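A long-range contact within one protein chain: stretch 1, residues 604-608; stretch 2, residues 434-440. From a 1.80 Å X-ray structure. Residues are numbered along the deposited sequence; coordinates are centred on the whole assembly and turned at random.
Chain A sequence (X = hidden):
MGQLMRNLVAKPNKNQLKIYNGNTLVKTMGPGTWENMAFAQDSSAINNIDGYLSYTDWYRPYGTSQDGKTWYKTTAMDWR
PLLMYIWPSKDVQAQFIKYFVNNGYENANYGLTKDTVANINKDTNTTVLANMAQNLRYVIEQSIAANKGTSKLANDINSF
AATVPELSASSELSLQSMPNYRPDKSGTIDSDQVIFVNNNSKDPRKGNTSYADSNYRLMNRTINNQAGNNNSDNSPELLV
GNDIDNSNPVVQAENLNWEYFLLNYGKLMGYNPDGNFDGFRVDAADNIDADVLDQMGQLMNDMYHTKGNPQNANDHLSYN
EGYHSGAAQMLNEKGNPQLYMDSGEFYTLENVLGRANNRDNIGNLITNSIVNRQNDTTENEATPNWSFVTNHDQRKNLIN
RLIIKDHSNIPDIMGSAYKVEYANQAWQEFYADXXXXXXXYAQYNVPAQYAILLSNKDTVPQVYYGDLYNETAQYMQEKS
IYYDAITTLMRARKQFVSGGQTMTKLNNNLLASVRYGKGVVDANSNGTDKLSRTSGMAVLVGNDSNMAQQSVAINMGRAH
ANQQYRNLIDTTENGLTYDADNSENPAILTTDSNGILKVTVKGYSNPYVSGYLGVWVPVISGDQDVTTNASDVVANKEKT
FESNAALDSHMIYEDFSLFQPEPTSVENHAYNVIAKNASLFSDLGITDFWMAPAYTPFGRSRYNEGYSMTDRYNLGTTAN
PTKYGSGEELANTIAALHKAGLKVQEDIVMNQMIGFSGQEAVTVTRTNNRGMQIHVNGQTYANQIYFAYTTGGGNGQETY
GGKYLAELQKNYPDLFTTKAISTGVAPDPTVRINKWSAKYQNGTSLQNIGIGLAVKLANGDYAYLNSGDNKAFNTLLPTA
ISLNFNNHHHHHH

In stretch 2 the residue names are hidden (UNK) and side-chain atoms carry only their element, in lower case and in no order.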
# COMPACT_ATOMS: atom_id res chain seq x y z
N TYR A 604 37.00 -1.94 -8.97
CA TYR A 604 36.66 -3.32 -9.31
C TYR A 604 35.32 -3.38 -10.01
O TYR A 604 34.49 -2.46 -9.91
CB TYR A 604 36.56 -4.18 -8.05
CG TYR A 604 37.84 -4.40 -7.32
CD1 TYR A 604 38.27 -3.52 -6.34
CD2 TYR A 604 38.62 -5.52 -7.58
CE1 TYR A 604 39.44 -3.73 -5.64
CE2 TYR A 604 39.81 -5.75 -6.88
CZ TYR A 604 40.21 -4.85 -5.92
OH TYR A 604 41.38 -5.06 -5.22
N SER A 605 35.09 -4.49 -10.70
CA SER A 605 33.82 -4.73 -11.35
C SER A 605 33.48 -6.21 -11.17
O SER A 605 34.07 -7.08 -11.81
CB SER A 605 33.91 -4.37 -12.84
OG SER A 605 32.64 -4.50 -13.45
N ASN A 606 32.54 -6.47 -10.26
CA ASN A 606 32.06 -7.84 -10.00
C ASN A 606 30.59 -7.76 -9.52
O ASN A 606 30.06 -6.65 -9.38
CB ASN A 606 33.03 -8.54 -9.04
CG ASN A 606 33.04 -7.95 -7.65
OD1 ASN A 606 31.98 -7.76 -7.03
ND2 ASN A 606 34.23 -7.69 -7.12
N PRO A 607 29.93 -8.92 -9.27
CA PRO A 607 28.51 -8.82 -8.91
C PRO A 607 28.20 -8.03 -7.63
O PRO A 607 27.09 -7.50 -7.51
CB PRO A 607 28.09 -10.30 -8.76
CG PRO A 607 29.07 -11.06 -9.59
CD PRO A 607 30.36 -10.32 -9.38
N TYR A 608 29.17 -7.95 -6.72
CA TYR A 608 29.02 -7.32 -5.42
C TYR A 608 29.43 -5.84 -5.43
O TYR A 608 28.80 -5.04 -4.74
CB TYR A 608 29.86 -8.08 -4.38
CG TYR A 608 29.44 -9.53 -4.24
CD1 TYR A 608 28.45 -9.89 -3.33
CD2 TYR A 608 30.00 -10.54 -5.04
CE1 TYR A 608 28.03 -11.22 -3.21
CE2 TYR A 608 29.58 -11.87 -4.92
CZ TYR A 608 28.59 -12.19 -4.00
OH TYR A 608 28.17 -13.48 -3.86
N UNK A 434 20.47 -10.31 -11.06
CA UNK A 434 21.08 -9.94 -9.76
C UNK A 434 22.47 -10.55 -9.56
O UNK A 434 23.35 -9.93 -8.95
o UNK A 434 19.17 -11.38 -6.00
n UNK A 434 19.04 -9.22 -5.40
c UNK A 434 19.52 -10.19 -6.15
c UNK A 434 20.14 -10.32 -8.61
c UNK A 434 20.51 -9.79 -7.23
N UNK A 435 22.68 -11.76 -10.09
CA UNK A 435 23.98 -12.46 -9.97
C UNK A 435 25.10 -11.96 -10.90
O UNK A 435 26.26 -12.29 -10.68
o UNK A 435 23.10 -16.89 -9.60
c UNK A 435 23.30 -15.96 -8.79
o UNK A 435 23.85 -16.11 -7.68
c UNK A 435 22.86 -14.58 -9.18
c UNK A 435 23.78 -13.96 -10.20
N UNK A 436 24.73 -11.18 -11.92
CA UNK A 436 25.68 -10.72 -12.93
C UNK A 436 26.54 -9.54 -12.43
O UNK A 436 26.15 -8.79 -11.54
n UNK A 436 22.05 -11.56 -18.05
c UNK A 436 24.95 -10.27 -14.20
c UNK A 436 23.48 -10.89 -16.13
c UNK A 436 24.29 -11.40 -14.96
c UNK A 436 22.71 -12.01 -16.81
N UNK A 437 27.71 -9.41 -13.03
CA UNK A 437 28.53 -8.20 -12.89
C UNK A 437 27.84 -7.04 -13.63
O UNK A 437 27.57 -5.99 -13.03
c UNK A 437 29.95 -8.45 -13.43
c UNK A 437 30.79 -7.16 -13.44
o UNK A 437 30.59 -9.43 -12.61
N UNK A 438 27.51 -7.24 -14.91
CA UNK A 438 26.86 -6.23 -15.74
C UNK A 438 25.36 -6.34 -15.70
O UNK A 438 24.73 -6.82 -16.64
c UNK A 438 27.32 -6.33 -17.18
o UNK A 438 29.05 -4.73 -17.22
c UNK A 438 28.73 -5.92 -17.31
n UNK A 438 29.60 -6.90 -17.46
N UNK A 439 24.79 -5.84 -14.60
CA UNK A 439 23.37 -5.95 -14.35
C UNK A 439 22.60 -5.02 -15.28
O UNK A 439 23.00 -3.89 -15.50
c UNK A 439 23.05 -5.61 -12.89
c UNK A 439 23.40 -6.04 -10.41
n UNK A 439 24.93 -7.65 -9.22
c UNK A 439 23.84 -6.39 -11.84
c UNK A 439 24.52 -6.23 -9.39
N UNK A 440 21.52 -5.52 -15.87
CA UNK A 440 20.64 -4.74 -16.75
C UNK A 440 19.47 -4.11 -16.01
O UNK A 440 18.96 -3.08 -16.45
c UNK A 440 21.77 -4.92 -19.57
c UNK A 440 20.10 -5.64 -17.88
n UNK A 440 22.98 -4.59 -19.13
c UNK A 440 21.14 -6.09 -18.87
o UNK A 440 21.18 -4.28 -20.46
O HOH W 1 28.81 -4.74 -10.96

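Position 434 carries three side-chain carbons in a row, the third bearing one oxygen and one nitrogen, and none of these atoms touches stretch 1. This is an amide on a two-carbon spacer, Gln434. The CA-to-CB bond points away from stretch 1, so the contact sets no demand on the side chain; the backbone O matters more, as position 439 reveals.

Position 435 also has three carbons, but the third holds two oxygens. Only its backbone comes close, with the O of 435 lying 3.3 Å from Pro607 CG. The carboxylate makes it Glu435. CA-to-CB points away from stretch 1 and the residue is exposed, so a charged group is easily tolerated.

At position 436 four carbons run in an unbranched row to a terminal nitrogen. The side chain does not touch stretch 1, but the carbonyl faces the proline: Pro607 CA lies 3.5 Å from the O of 436 in a CA-H...O contact. The residue is Lys436, whose extended, charged chain suits an exposed position.

Position 437 has a single carbon carrying one oxygen and one further carbon. That terminal carbon of 437 lies 3.2 Å from Ser605 OG, and the side-chain oxygen of 437 lies 3.4 Å from Pro607 CD. Branching at the first atom defines Thr437. The small side chain fits closely where the backbones come together, Thr437 CA being 4.0 Å from Pro607 CA. The proline nitrogen has no hydrogen to offer the threonine hydroxyl, which is satisfied elsewhere in the structure.

Position 438 shows two carbons, the second bearing an oxygen and a nitrogen, with no contact to stretch 1: the short amide Asn438. Its CA-to-CB bond points away, and an exposed site readily accepts a polar group.

Position 439 again has four carbons in a row ending in nitrogen, and that nitrogen of 439 lies 2.8 Å from Pro607 O. This is Lys439, but buried. Its CA-to-CB bond points sideways, yet the chain is long enough for the amine to donate a hydrogen bond to that carbonyl. Lys439 NZ also donates to Gln434 O at 2.8 Å and Lys436 O at 2.9 Å. Three carbonyl acceptors thus suit a buried ammonium group.

Position 440 has three carbons, the third with one oxygen and one nitrogen, out of reach of stretch 1. It is Gln440, a polar residue at home in an exposed place.

The contact therefore combines close packing of Pro607 and Thr437 with a lysine clamp. The amine of Lys439 gathers carbonyls from both stretches, while a water oxygen donates hydrogen bonds to Thr437 O at 2.7 Å and Asn606 O at 2.8 Å, joining two backbone acceptors that could not bond to each other directly.

Stretch 2 434-440: QEKTNKQ
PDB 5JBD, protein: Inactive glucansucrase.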